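Local coordinates for internalin (Listeria monocytogenes serotype 4b, PDB 4FMZ), which probably takes part in host-cell adhesion and invasion, as some other internalins do, through a curved domain of leucine-rich repeats, at residues Ala141-Ser146 / Val162-Val167; Leu316-Asn321 / Ala338-Gln343; Ala57-Ile62 / Thr79-Leu84; Thr177-Leu182 / Ala196-Leu201. All blocks are in the same frame, centred on the assembly; numbering follows the deposited sequence.

Contact 1: Ala141-Ser146 / Val162-Val167; sequences ANHNLS and VTESKV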
loop_
_atom_site.group_PDB
_atom_site.type_symbol
_atom_site.label_atom_id
_atom_site.label_comp_id
_atom_site.label_asym_id
_atom_site.label_seq_id
_atom_site.Cartn_x
_atom_site.Cartn_y
_atom_site.Cartn_z
ATOM N N ALA A 141 4.363 6.836 4.023
ATOM C CA ALA A 141 4.455 7.880 5.055
ATOM C C ALA A 141 5.889 8.453 5.268
ATOM O O ALA A 141 6.271 8.806 6.386
ATOM C CB ALA A 141 3.870 7.392 6.374
ATOM N N ASN A 142 6.650 8.577 4.181
ATOM C CA ASN A 142 7.911 9.312 4.160
ATOM C C ASN A 142 7.452 10.646 3.595
ATOM O O ASN A 142 7.418 10.827 2.380
ATOM C CB ASN A 142 8.985 8.589 3.334
ATOM C CG ASN A 142 9.657 7.490 4.109
ATOM O OD1 ASN A 142 10.590 7.731 4.879
ATOM N ND2 ASN A 142 9.167 6.266 3.974
ATOM N N HIS A 143 6.931 11.509 4.482
ATOM C CA HIS A 143 6.249 12.766 4.150
ATOM C C HIS A 143 7.021 13.730 3.249
ATOM O O HIS A 143 6.386 14.491 2.524
ATOM C CB HIS A 143 5.820 13.497 5.430
ATOM C CG HIS A 143 4.942 12.664 6.319
ATOM N ND1 HIS A 143 3.864 11.945 5.815
ATOM C CD2 HIS A 143 5.024 12.446 7.653
ATOM C CE1 HIS A 143 3.330 11.322 6.854
ATOM N NE2 HIS A 143 3.988 11.600 7.981
ATOM N N ASN A 144 8.355 13.675 3.257
ATOM C CA ASN A 144 9.183 14.596 2.483
ATOM C C ASN A 144 9.769 13.981 1.201
ATOM O O ASN A 144 10.527 14.658 0.498
ATOM C CB ASN A 144 10.281 15.167 3.368
ATOM C CG ASN A 144 9.717 15.982 4.506
ATOM O OD1 ASN A 144 8.974 16.951 4.305
ATOM N ND2 ASN A 144 10.014 15.581 5.727
ATOM N N LEU A 145 9.360 12.746 0.854
ATOM C CA LEU A 145 9.794 12.080 -0.371
ATOM C C LEU A 145 9.045 12.668 -1.587
ATOM O O LEU A 145 7.840 12.894 -1.497
ATOM C CB LEU A 145 9.537 10.566 -0.249
ATOM C CG LEU A 145 9.851 9.681 -1.462
ATOM C CD1 LEU A 145 11.348 9.700 -1.810
ATOM C CD2 LEU A 145 9.384 8.258 -1.220
ATOM N N SER A 146 9.750 12.911 -2.715
ATOM C CA SER A 146 9.099 13.426 -3.931
ATOM C C SER A 146 9.688 12.835 -5.218
ATOM O O SER A 146 8.963 12.698 -6.202
ATOM C CB SER A 146 9.167 14.950 -3.994
ATOM O OG SER A 146 10.500 15.407 -4.150
ATOM N N VAL A 162 3.782 3.960 -1.854
ATOM C CA VAL A 162 4.351 5.306 -1.703
ATOM C C VAL A 162 3.166 6.171 -1.286
ATOM O O VAL A 162 2.275 6.397 -2.097
ATOM C CB VAL A 162 5.106 5.868 -2.944
ATOM C CG1 VAL A 162 5.691 7.249 -2.638
ATOM C CG2 VAL A 162 6.204 4.919 -3.431
ATOM N N THR A 163 3.094 6.564 -0.014
ATOM C CA THR A 163 1.941 7.330 0.477
ATOM C C THR A 163 2.321 8.531 1.321
ATOM O O THR A 163 3.427 8.580 1.861
ATOM C CB THR A 163 1.018 6.427 1.339
ATOM O OG1 THR A 163 1.750 5.971 2.478
ATOM C CG2 THR A 163 0.430 5.237 0.563
ATOM N N GLU A 164 1.358 9.473 1.494
ATOM C CA GLU A 164 1.447 10.657 2.367
ATOM C C GLU A 164 2.714 11.486 2.124
ATOM O O GLU A 164 3.299 12.019 3.076
ATOM C CB GLU A 164 1.400 10.216 3.839
ATOM C CG GLU A 164 0.112 9.517 4.226
ATOM C CD GLU A 164 0.127 9.051 5.666
ATOM O OE1 GLU A 164 0.284 9.899 6.573
ATOM O OE2 GLU A 164 -0.001 7.829 5.885
ATOM N N SER A 165 3.140 11.574 0.867
ATOM C CA SER A 165 4.387 12.240 0.508
ATOM C C SER A 165 4.176 13.440 -0.422
ATOM O O SER A 165 3.044 13.822 -0.718
ATOM C CB SER A 165 5.322 11.234 -0.161
ATOM O OG SER A 165 4.855 10.933 -1.465
ATOM N N LYS A 166 5.291 14.019 -0.891
ATOM C CA LYS A 166 5.293 15.158 -1.804
ATOM C C LYS A 166 5.415 14.668 -3.268
ATOM O O LYS A 166 5.652 15.479 -4.168
ATOM C CB LYS A 166 6.424 16.134 -1.424
ATOM C CG LYS A 166 6.146 16.862 -0.115
ATOM C CD LYS A 166 7.213 17.877 0.239
ATOM C CE LYS A 166 6.954 18.439 1.620
ATOM N NZ LYS A 166 7.854 19.576 1.945
ATOM N N VAL A 167 5.192 13.344 -3.506
ATOM C CA VAL A 167 5.270 12.723 -4.837
ATOM C C VAL A 167 4.167 13.269 -5.758
ATOM O O VAL A 167 2.973 13.137 -5.484
ATOM C CB VAL A 167 5.272 11.163 -4.809
ATOM C CG1 VAL A 167 4.972 10.561 -6.194
ATOM C CG2 VAL A 167 6.604 10.635 -4.281
HETATM O O HOH W 1 3.708 15.409 2.859
#
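His143 and Glu164 meet across the two loops, their side chains side by side and pointing the same way. A chi1 of -57° sets His143 CG anti to the carbonyl carbon. His143 ND1 donates to Glu164 O at 2.8 Å, in a bond that is nearly straight (169°) and lies in the ring plane, so the ring N-H takes up a backbone carbonyl of the neighbouring loop. Beside it, His143 CE1 comes 3.4 Å from Glu164 OE1, and this nearby carboxylate may favour a protonated imidazole.

The tight part is backbone against the small Ser165. Ser165 CB sits 3.3 Å from Asn142 O and equally close to Leu145 O, a place suited to a slender side chain. Its OG accepts from Val167 N in an ST turn and also pairs with Asn187. Two backbone bonds complete the join: Ala141 N to Thr163 O (2.9 Å) and Lys166 N to Leu145 O (2.9 Å). Deeper in, Leu145 CD2 meets Val162 CG1 at 4.1 Å, the two side chains crossing at about a right angle.

On the looser side, the extended Lys166 chain runs alongside Asn144, Lys166 CG 3.6 Å from His143 O, and a water donates to that same carbonyl.

The loops follow strands 136-138 and 159-161 of successive solenoid coils. Asn142 reaches back to Leu117 and Ile122, while Val162 and Glu164 bond forward to the coil containing strand 181-183.

Contact 2: Leu316-Asn321 / Ala338-Gln343; sequences LFLSQN and ADFANQ. With EDO (1,2-ethanediol), chain G.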
loop_
_atom_site.group_PDB
_atom_site.type_symbol
_atom_site.label_atom_id
_atom_site.label_comp_id
_atom_site.label_asym_id
_atom_site.label_seq_id
_atom_site.Cartn_x
_atom_site.Cartn_y
_atom_site.Cartn_z
ATOM N N LEU A 316 -26.319 -0.710 1.927
ATOM C CA LEU A 316 -26.854 0.286 1.007
ATOM C C LEU A 316 -26.878 1.663 1.650
ATOM O O LEU A 316 -27.580 1.877 2.644
ATOM C CB LEU A 316 -28.253 -0.114 0.511
ATOM C CG LEU A 316 -28.990 0.895 -0.375
ATOM C CD1 LEU A 316 -28.290 1.085 -1.744
ATOM C CD2 LEU A 316 -30.413 0.492 -0.543
ATOM N N PHE A 317 -26.090 2.584 1.094
ATOM C CA PHE A 317 -26.062 3.967 1.564
ATOM C C PHE A 317 -26.772 4.857 0.549
ATOM O O PHE A 317 -26.475 4.804 -0.653
ATOM C CB PHE A 317 -24.631 4.454 1.835
ATOM C CG PHE A 317 -24.031 4.043 3.171
ATOM C CD1 PHE A 317 -24.317 2.798 3.737
ATOM C CD2 PHE A 317 -23.125 4.867 3.823
ATOM C CE1 PHE A 317 -23.763 2.419 4.973
ATOM C CE2 PHE A 317 -22.541 4.471 5.037
ATOM C CZ PHE A 317 -22.853 3.245 5.596
ATOM N N LEU A 318 -27.756 5.633 1.026
ATOM C CA LEU A 318 -28.549 6.509 0.166
ATOM C C LEU A 318 -28.848 7.855 0.802
ATOM O O LEU A 318 -29.584 8.626 0.203
ATOM C CB LEU A 318 -29.888 5.836 -0.195
ATOM C CG LEU A 318 -29.870 4.745 -1.247
ATOM C CD1 LEU A 318 -31.178 4.025 -1.272
ATOM C CD2 LEU A 318 -29.545 5.304 -2.626
ATOM N N SER A 319 -28.308 8.154 1.996
ATOM C CA SER A 319 -28.644 9.417 2.667
ATOM C C SER A 319 -28.237 10.645 1.849
ATOM O O SER A 319 -27.320 10.581 1.046
ATOM C CB SER A 319 -28.016 9.486 4.055
ATOM O OG SER A 319 -26.611 9.660 4.020
ATOM N N GLN A 320 -28.972 11.749 2.044
ATOM C CA GLN A 320 -28.737 13.068 1.454
ATOM C C GLN A 320 -28.713 13.073 -0.097
ATOM O O GLN A 320 -27.797 13.592 -0.751
ATOM C CB GLN A 320 -27.490 13.738 2.051
ATOM C CG GLN A 320 -27.648 13.961 3.577
ATOM C CD GLN A 320 -26.700 14.983 4.149
ATOM O OE1 GLN A 320 -25.528 15.060 3.780
ATOM N NE2 GLN A 320 -27.162 15.730 5.143
ATOM N N ASN A 321 -29.782 12.513 -0.655
ATOM C CA ASN A 321 -30.176 12.576 -2.063
ATOM C C ASN A 321 -31.459 13.425 -2.031
ATOM O O ASN A 321 -31.537 14.319 -1.181
ATOM C CB ASN A 321 -30.390 11.162 -2.634
ATOM C CG ASN A 321 -29.107 10.499 -3.043
ATOM O OD1 ASN A 321 -28.559 10.792 -4.095
ATOM N ND2 ASN A 321 -28.611 9.578 -2.235
ATOM N N ALA A 338 -27.509 0.273 6.511
ATOM C CA ALA A 338 -28.189 1.252 5.654
ATOM C C ALA A 338 -28.193 2.596 6.379
ATOM O O ALA A 338 -28.769 2.682 7.466
ATOM C CB ALA A 338 -29.609 0.788 5.333
ATOM N N ASP A 339 -27.492 3.621 5.824
ATOM C CA ASP A 339 -27.290 4.942 6.441
ATOM C C ASP A 339 -28.564 5.819 6.560
ATOM O O ASP A 339 -28.432 7.022 6.778
ATOM C CB ASP A 339 -26.197 5.718 5.680
ATOM C CG ASP A 339 -26.583 6.226 4.295
ATOM O OD1 ASP A 339 -27.619 5.764 3.753
ATOM O OD2 ASP A 339 -25.867 7.102 3.770
ATOM N N PHE A 340 -29.767 5.242 6.423
ATOM C CA PHE A 340 -31.021 5.998 6.570
ATOM C C PHE A 340 -31.870 5.319 7.653
ATOM O O PHE A 340 -31.991 4.092 7.669
ATOM C CB PHE A 340 -31.770 6.199 5.233
ATOM C CG PHE A 340 -31.911 4.993 4.339
ATOM C CD1 PHE A 340 -30.833 4.541 3.567
ATOM C CD2 PHE A 340 -33.123 4.319 4.239
ATOM C CE1 PHE A 340 -30.949 3.412 2.759
ATOM C CE2 PHE A 340 -33.243 3.201 3.398
ATOM C CZ PHE A 340 -32.150 2.751 2.678
ATOM N N ALA A 341 -32.397 6.138 8.589
ATOM C CA ALA A 341 -33.109 5.751 9.807
ATOM C C ALA A 341 -34.303 4.828 9.591
ATOM O O ALA A 341 -34.486 3.910 10.397
ATOM C CB ALA A 341 -33.545 6.989 10.582
ATOM N N ASN A 342 -35.135 5.072 8.573
ATOM C CA ASN A 342 -36.328 4.252 8.408
ATOM C C ASN A 342 -36.040 2.951 7.669
ATOM O O ASN A 342 -34.906 2.714 7.232
ATOM C CB ASN A 342 -37.468 5.042 7.714
ATOM C CG ASN A 342 -37.084 5.969 6.578
ATOM O OD1 ASN A 342 -35.908 6.199 6.270
ATOM N ND2 ASN A 342 -38.089 6.567 5.952
ATOM N N GLN A 343 -37.075 2.079 7.601
ATOM C CA GLN A 343 -37.124 0.792 6.891
ATOM C C GLN A 343 -38.466 0.120 7.141
ATOM O O GLN A 343 -39.398 0.322 6.371
ATOM C CB GLN A 343 -35.967 -0.162 7.261
ATOM C CG GLN A 343 -35.605 -1.132 6.129
ATOM C CD GLN A 343 -35.058 -0.461 4.881
ATOM O OE1 GLN A 343 -35.552 -0.674 3.769
ATOM N NE2 GLN A 343 -34.013 0.347 5.029
HETATM C C1 EDO G . -32.594 7.802 1.539
HETATM O O1 EDO G . -32.011 9.029 1.111
HETATM C C2 EDO G . -33.866 8.136 2.327
HETATM O O2 EDO G . -33.520 9.083 3.327
#
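Asp339 lays its CB over the face of the Phe317 ring, 3.7 Å from the ring centroid and 12° off the normal, a CH-pi contact. The carboxylate stacks over the CB/CG side of the ring, the two planes 21° apart. Asp339 CG lies between the backbone N and the carbonyl carbon (chi1 72°). Both carboxylate oxygens bond to the chain that follows Phe317. Asp339 OD1 accepts from Leu318 N at 2.7 Å and from Ser319 N at 3.0 Å, the two donors arriving from opposite faces of the carboxylate. Asp339 OD2 shares Ser319 N at 3.2 Å and takes the hydroxyl, Ser319 OG at 2.7 Å, from above the plane. An aspartate suits this place: its short arm offers two acceptors to two consecutive amides, and so many N-H and O-H donors probably stabilise its negative charge.

Beyond it, Phe340 supplies bulk. Phe340 CE1 packs 4.0 Å from Leu318 CB, the two side chains lying side by side, and Phe340 CZ touches Leu316 CD2. Leu316 O is buried here without a hydrogen-bond partner, but Ala338 CA approaches it at 3.1 Å in a CA-H...O contact. A 1,2-ethanediol, probably from the crystallisation liquor, puts C1 over one face of the Phe340 ring and donates a hydrogen bond from O1 to Leu318 O at 2.6 Å.

The same carbonyl receives Asn321 ND2, whose amide also bonds to Leu294 and Leu299 of the preceding coil. Leu316, Leu318 and Asn321 fit the LxLxxN signature of a leucine-rich repeat, with its asparagine ladder, here at the C-terminal end of the solenoid.

Contact 3: Ala57-Ile62 / Thr79-Leu84; sequences ASIQGI and TDISPL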
loop_
_atom_site.group_PDB
_atom_site.type_symbol
_atom_site.label_atom_id
_atom_site.label_comp_id
_atom_site.label_asym_id
_atom_site.label_seq_id
_atom_site.Cartn_x
_atom_site.Cartn_y
_atom_site.Cartn_z
ATOM N N ALA A 57 18.307 2.204 19.666
ATOM C CA ALA A 57 18.792 3.522 19.241
ATOM C C ALA A 57 20.112 3.421 18.458
ATOM O O ALA A 57 20.514 4.390 17.821
ATOM C CB ALA A 57 18.968 4.434 20.447
ATOM N N SER A 58 20.783 2.265 18.512
ATOM C CA SER A 58 22.025 1.996 17.782
ATOM C C SER A 58 22.051 0.530 17.357
ATOM O O SER A 58 21.694 -0.342 18.147
ATOM C CB SER A 58 23.249 2.316 18.645
ATOM O OG SER A 58 24.448 1.922 17.993
ATOM N N ILE A 59 22.470 0.258 16.129
ATOM C CA ILE A 59 22.554 -1.118 15.644
ATOM C C ILE A 59 24.034 -1.528 15.523
ATOM O O ILE A 59 24.344 -2.539 14.888
ATOM C CB ILE A 59 21.711 -1.376 14.349
ATOM C CG1 ILE A 59 22.155 -0.484 13.178
ATOM C CG2 ILE A 59 20.209 -1.228 14.652
ATOM C CD1 ILE A 59 21.786 -0.966 11.822
ATOM N N GLN A 60 24.941 -0.779 16.200
ATOM C CA GLN A 60 26.369 -1.122 16.237
ATOM C C GLN A 60 26.515 -2.550 16.771
ATOM O O GLN A 60 25.840 -2.915 17.749
ATOM C CB GLN A 60 27.177 -0.115 17.078
ATOM C CG GLN A 60 27.292 1.259 16.403
ATOM C CD GLN A 60 27.666 2.351 17.375
ATOM O OE1 GLN A 60 26.936 2.667 18.315
ATOM N NE2 GLN A 60 28.819 2.957 17.164
ATOM N N GLY A 61 27.322 -3.348 16.070
ATOM C CA GLY A 61 27.571 -4.759 16.367
ATOM C C GLY A 61 26.876 -5.702 15.411
ATOM O O GLY A 61 27.349 -6.824 15.212
ATOM N N ILE A 62 25.750 -5.254 14.787
ATOM C CA ILE A 62 24.978 -6.078 13.843
ATOM C C ILE A 62 25.829 -6.497 12.634
ATOM O O ILE A 62 25.536 -7.524 12.016
ATOM C CB ILE A 62 23.640 -5.412 13.416
ATOM C CG1 ILE A 62 22.587 -6.497 13.103
ATOM C CG2 ILE A 62 23.814 -4.396 12.248
ATOM C CD1 ILE A 62 21.155 -6.042 13.161
ATOM N N THR A 79 18.340 5.695 13.971
ATOM C CA THR A 79 18.638 6.839 13.104
ATOM C C THR A 79 19.728 6.449 12.108
ATOM O O THR A 79 19.559 6.662 10.920
ATOM C CB THR A 79 19.045 8.091 13.901
ATOM O OG1 THR A 79 20.114 7.773 14.782
ATOM C CG2 THR A 79 17.895 8.697 14.679
ATOM N N ASP A 80 20.834 5.871 12.593
ATOM C CA ASP A 80 21.993 5.478 11.796
ATOM C C ASP A 80 21.966 3.979 11.465
ATOM O O ASP A 80 22.059 3.141 12.365
ATOM C CB ASP A 80 23.283 5.845 12.566
ATOM C CG ASP A 80 24.585 5.648 11.817
ATOM O OD1 ASP A 80 24.536 5.287 10.627
ATOM O OD2 ASP A 80 25.657 5.879 12.419
ATOM N N ILE A 81 21.892 3.651 10.171
ATOM C CA ILE A 81 21.876 2.255 9.724
ATOM C C ILE A 81 23.209 1.850 9.053
ATOM O O ILE A 81 23.244 0.780 8.439
ATOM C CB ILE A 81 20.646 1.909 8.822
ATOM C CG1 ILE A 81 20.478 2.890 7.653
ATOM C CG2 ILE A 81 19.361 1.816 9.662
ATOM C CD1 ILE A 81 19.812 2.291 6.439
ATOM N N SER A 82 24.307 2.666 9.207
ATOM C CA SER A 82 25.618 2.354 8.620
ATOM C C SER A 82 26.120 0.932 9.009
ATOM O O SER A 82 26.684 0.278 8.144
ATOM C CB SER A 82 26.667 3.407 8.974
ATOM O OG SER A 82 26.764 3.633 10.370
ATOM N N PRO A 83 25.878 0.363 10.240
ATOM C CA PRO A 83 26.368 -1.015 10.507
ATOM C C PRO A 83 25.750 -2.101 9.599
ATOM O O PRO A 83 26.258 -3.219 9.594
ATOM C CB PRO A 83 25.980 -1.253 11.977
ATOM C CG PRO A 83 25.866 0.102 12.551
ATOM C CD PRO A 83 25.244 0.910 11.458
ATOM N N LEU A 84 24.684 -1.780 8.817
ATOM C CA LEU A 84 24.080 -2.748 7.890
ATOM C C LEU A 84 24.837 -2.849 6.564
ATOM O O LEU A 84 24.587 -3.788 5.805
ATOM C CB LEU A 84 22.612 -2.369 7.550
ATOM C CG LEU A 84 21.549 -2.475 8.635
ATOM C CD1 LEU A 84 20.173 -2.157 8.079
ATOM C CD2 LEU A 84 21.541 -3.846 9.274
HETATM O O HOH W 2 20.521 4.391 15.029
HETATM O O HOH W 3 19.107 6.747 17.110
HETATM O O HOH W 4 23.390 2.388 14.482
#
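Ile59 packs against Pro83 and Leu84 where equivalent loops of two successive leucine-rich-repeat coils lie against each other. From CB, which points toward the neighbouring loop, the longer branch enters with CG1 between the backbone N and the carbonyl carbon (chi1 60°). Ile59 CG1 passes 3.7 Å from Asp80 O and 3.8 Å from Pro83 CD. At the tip, Ile59 CD1 reaches Leu84 CG at 3.5 Å and Ile81 CA at 3.8 Å, the Leu84 side chain crossing that of Ile59 at about a right angle. The length of isoleucine's ethyl branch suits reaching past the proline ring to Leu84.

Pro83 also reaches Ile62: Pro83 CB lies 3.6 Å from Ile59 O and 3.8 Å from Ile62 CG2, its compact ring fitting against a type II turn from Ile59 to Ile62. Gly61, with its positive phi (106°), occupies the turn position where a side chain would collide with the preceding carbonyl. On the partner loop, Asp80 OD1 accepts from Ser82 N, an Asx turn leading into the short 3-10 segment that holds Pro83.

No direct hydrogen bond joins the loops; instead a water accepts from Ile59 N at 2.8 Å and donates to Asp80 O at 2.6 Å.

Contact 4: Thr177-Leu182 / Ala196-Leu201; sequences TDLYSL and ASLTSL. With EDO (1,2-ethanediol), chain C.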
loop_
_atom_site.group_PDB
_atom_site.type_symbol
_atom_site.label_atom_id
_atom_site.label_comp_id
_atom_site.label_asym_id
_atom_site.label_seq_id
_atom_site.Cartn_x
_atom_site.Cartn_y
_atom_site.Cartn_z
ATOM N N THR A 177 6.613 -2.656 -14.809
ATOM C CA THR A 177 5.487 -3.328 -15.476
ATOM C C THR A 177 5.115 -4.682 -14.878
ATOM O O THR A 177 4.062 -5.200 -15.259
ATOM C CB THR A 177 5.724 -3.438 -16.985
ATOM O OG1 THR A 177 6.847 -4.285 -17.235
ATOM C CG2 THR A 177 5.907 -2.079 -17.631
ATOM N N ASP A 178 5.906 -5.223 -13.922
ATOM C CA ASP A 178 5.531 -6.462 -13.230
ATOM C C ASP A 178 4.639 -6.159 -12.018
ATOM O O ASP A 178 4.211 -7.100 -11.335
ATOM C CB ASP A 178 6.756 -7.265 -12.785
ATOM C CG ASP A 178 7.317 -8.192 -13.846
ATOM O OD1 ASP A 178 6.551 -8.592 -14.758
ATOM O OD2 ASP A 178 8.504 -8.562 -13.736
ATOM N N LEU A 179 4.361 -4.862 -11.741
ATOM C CA LEU A 179 3.547 -4.473 -10.587
ATOM C C LEU A 179 2.193 -5.143 -10.623
ATOM O O LEU A 179 1.506 -5.131 -11.645
ATOM C CB LEU A 179 3.383 -2.955 -10.453
ATOM C CG LEU A 179 4.526 -2.196 -9.759
ATOM C CD1 LEU A 179 4.272 -0.699 -9.839
ATOM C CD2 LEU A 179 4.674 -2.600 -8.293
ATOM N N TYR A 180 1.855 -5.783 -9.508
ATOM C CA TYR A 180 0.608 -6.510 -9.300
ATOM C C TYR A 180 -0.316 -5.693 -8.417
ATOM O O TYR A 180 -1.526 -5.662 -8.643
ATOM C CB TYR A 180 0.902 -7.865 -8.634
ATOM C CG TYR A 180 -0.310 -8.746 -8.492
ATOM C CD1 TYR A 180 -0.761 -9.523 -9.558
ATOM C CD2 TYR A 180 -1.023 -8.791 -7.300
ATOM C CE1 TYR A 180 -1.891 -10.323 -9.440
ATOM C CE2 TYR A 180 -2.158 -9.586 -7.171
ATOM C CZ TYR A 180 -2.586 -10.354 -8.244
ATOM O OH TYR A 180 -3.682 -11.169 -8.123
ATOM N N SER A 181 0.259 -5.050 -7.397
ATOM C CA SER A 181 -0.467 -4.225 -6.430
ATOM C C SER A 181 0.323 -2.932 -6.181
ATOM O O SER A 181 1.517 -2.986 -5.866
ATOM C CB SER A 181 -0.694 -5.008 -5.144
ATOM O OG SER A 181 -1.327 -4.197 -4.164
ATOM N N LEU A 182 -0.337 -1.782 -6.330
ATOM C CA LEU A 182 0.303 -0.468 -6.186
ATOM C C LEU A 182 -0.528 0.482 -5.338
ATOM O O LEU A 182 -1.714 0.661 -5.618
ATOM C CB LEU A 182 0.533 0.154 -7.591
ATOM C CG LEU A 182 0.937 1.642 -7.686
ATOM C CD1 LEU A 182 2.354 1.893 -7.135
ATOM C CD2 LEU A 182 0.857 2.136 -9.133
ATOM N N ALA A 196 -0.135 3.900 -17.744
ATOM C CA ALA A 196 -0.746 3.131 -18.833
ATOM C C ALA A 196 0.104 1.886 -19.180
ATOM O O ALA A 196 -0.407 0.943 -19.773
ATOM C CB ALA A 196 -0.924 4.018 -20.060
ATOM N N SER A 197 1.374 1.861 -18.759
ATOM C CA SER A 197 2.284 0.729 -18.998
ATOM C C SER A 197 2.097 -0.415 -17.973
ATOM O O SER A 197 2.634 -1.506 -18.177
ATOM C CB SER A 197 3.728 1.212 -18.950
ATOM O OG SER A 197 3.971 1.785 -17.677
ATOM N N LEU A 198 1.329 -0.181 -16.887
ATOM C CA LEU A 198 1.143 -1.174 -15.814
ATOM C C LEU A 198 0.028 -2.175 -16.169
ATOM O O LEU A 198 -0.990 -2.267 -15.482
ATOM C CB LEU A 198 0.896 -0.487 -14.448
ATOM C CG LEU A 198 1.978 0.521 -13.992
ATOM C CD1 LEU A 198 1.700 1.032 -12.601
ATOM C CD2 LEU A 198 3.415 -0.083 -14.053
ATOM N N THR A 199 0.281 -2.982 -17.216
ATOM C CA THR A 199 -0.683 -3.935 -17.783
ATOM C C THR A 199 -0.911 -5.174 -16.890
ATOM O O THR A 199 -1.901 -5.874 -17.100
ATOM C CB THR A 199 -0.287 -4.341 -19.219
ATOM O OG1 THR A 199 0.963 -5.005 -19.171
ATOM C CG2 THR A 199 -0.209 -3.155 -20.165
ATOM N N SER A 200 -0.041 -5.422 -15.905
ATOM C CA SER A 200 -0.166 -6.548 -14.974
ATOM C C SER A 200 -0.849 -6.158 -13.660
ATOM O O SER A 200 -1.053 -7.022 -12.799
ATOM C CB SER A 200 1.210 -7.130 -14.650
ATOM O OG SER A 200 1.706 -7.911 -15.725
ATOM N N LEU A 201 -1.162 -4.868 -13.478
ATOM C CA LEU A 201 -1.738 -4.385 -12.224
ATOM C C LEU A 201 -3.131 -4.970 -11.969
ATOM O O LEU A 201 -4.001 -4.905 -12.828
ATOM C CB LEU A 201 -1.767 -2.851 -12.205
ATOM C CG LEU A 201 -1.706 -2.161 -10.835
ATOM C CD1 LEU A 201 -0.412 -2.517 -10.078
ATOM C CD2 LEU A 201 -1.804 -0.657 -10.990
HETATM C C1 EDO C . 0.337 -1.841 -2.331
HETATM O O1 EDO C . -0.831 -1.767 -1.523
HETATM C C2 EDO C . 1.186 -3.030 -1.856
HETATM O O2 EDO C . 0.438 -4.209 -2.084
HETATM O O HOH W 5 1.883 -3.885 -14.229
HETATM O O HOH W 6 2.925 -6.093 -17.691
#
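Thr177 meets Ser197 and Ser200 at the start of a contact that has no direct hydrogen bond between its segments. Its methyl, Thr177 CG2, touches Ser197 O at 3.4 Å, and its carbonyl O accepts from two waters. One of these, 2.7 Å from Thr177 O, also donates to Leu179 O and accepts from Ser200 N; the other contacts the hydroxyls of Thr199 and Ser200. The small polar residues thus suit a hydrated seam, with Ser200 CB 3.5 Å from Thr177 O.

Leu179 packs on two leucines: Leu179 CB lies 3.8 Å from Leu201 CD1, while Leu179 CD1 stands 4.2 Å from Leu198 CD1, the side chains of Leu179 and Leu198 side by side and pointing the same way. At Tyr180 the backbone does the packing, Tyr180 C 3.6 Å from Leu201 CD1; the ring stacks instead on His202. Ser181 turns away from the second segment, Ser181 OG hydrogen-bonded at 2.7 Å to O2 of a 1,2-ethanediol that probably came from the crystallisation liquor. Leu182 CB points toward the second segment; Leu182 CD2 lies 3.7 Å from Leu198 CD1, the side chains crossing at about a right angle. Branched leucine tips fill this interior from both segments.

Leu198 to Leu201 form a type I turn leading towards strand 203-205. Leu179 and Leu182 also rest on Leu160 of strand 159-161, and Leu182 touches Phe204 on the following strand, placing the contact between consecutive coils of the solenoid.

The four contacts sample one curved solenoid, each joining successive coils, and none touches another. Contact 3 lies near the N-terminal end and contact 2 at the C-terminal end, on opposite sides of the chain's centre with centres about 55 Å apart. Contacts 1 and 4 occupy the middle and are near neighbours, their nearest atoms about 6 Å apart. Strand 159-161 links them: Val162-Val167 follows it, and Leu179 and Leu182 pack on its Leu160. Direct hydrogen bonds cross contacts 1 and 2, whereas none crosses contacts 3 and 4, where waters bridge the segments beside the apolar packing. The bound 1,2-ethanediols at contacts 2 and 4 probably come from crystallisation and mark no known functional site.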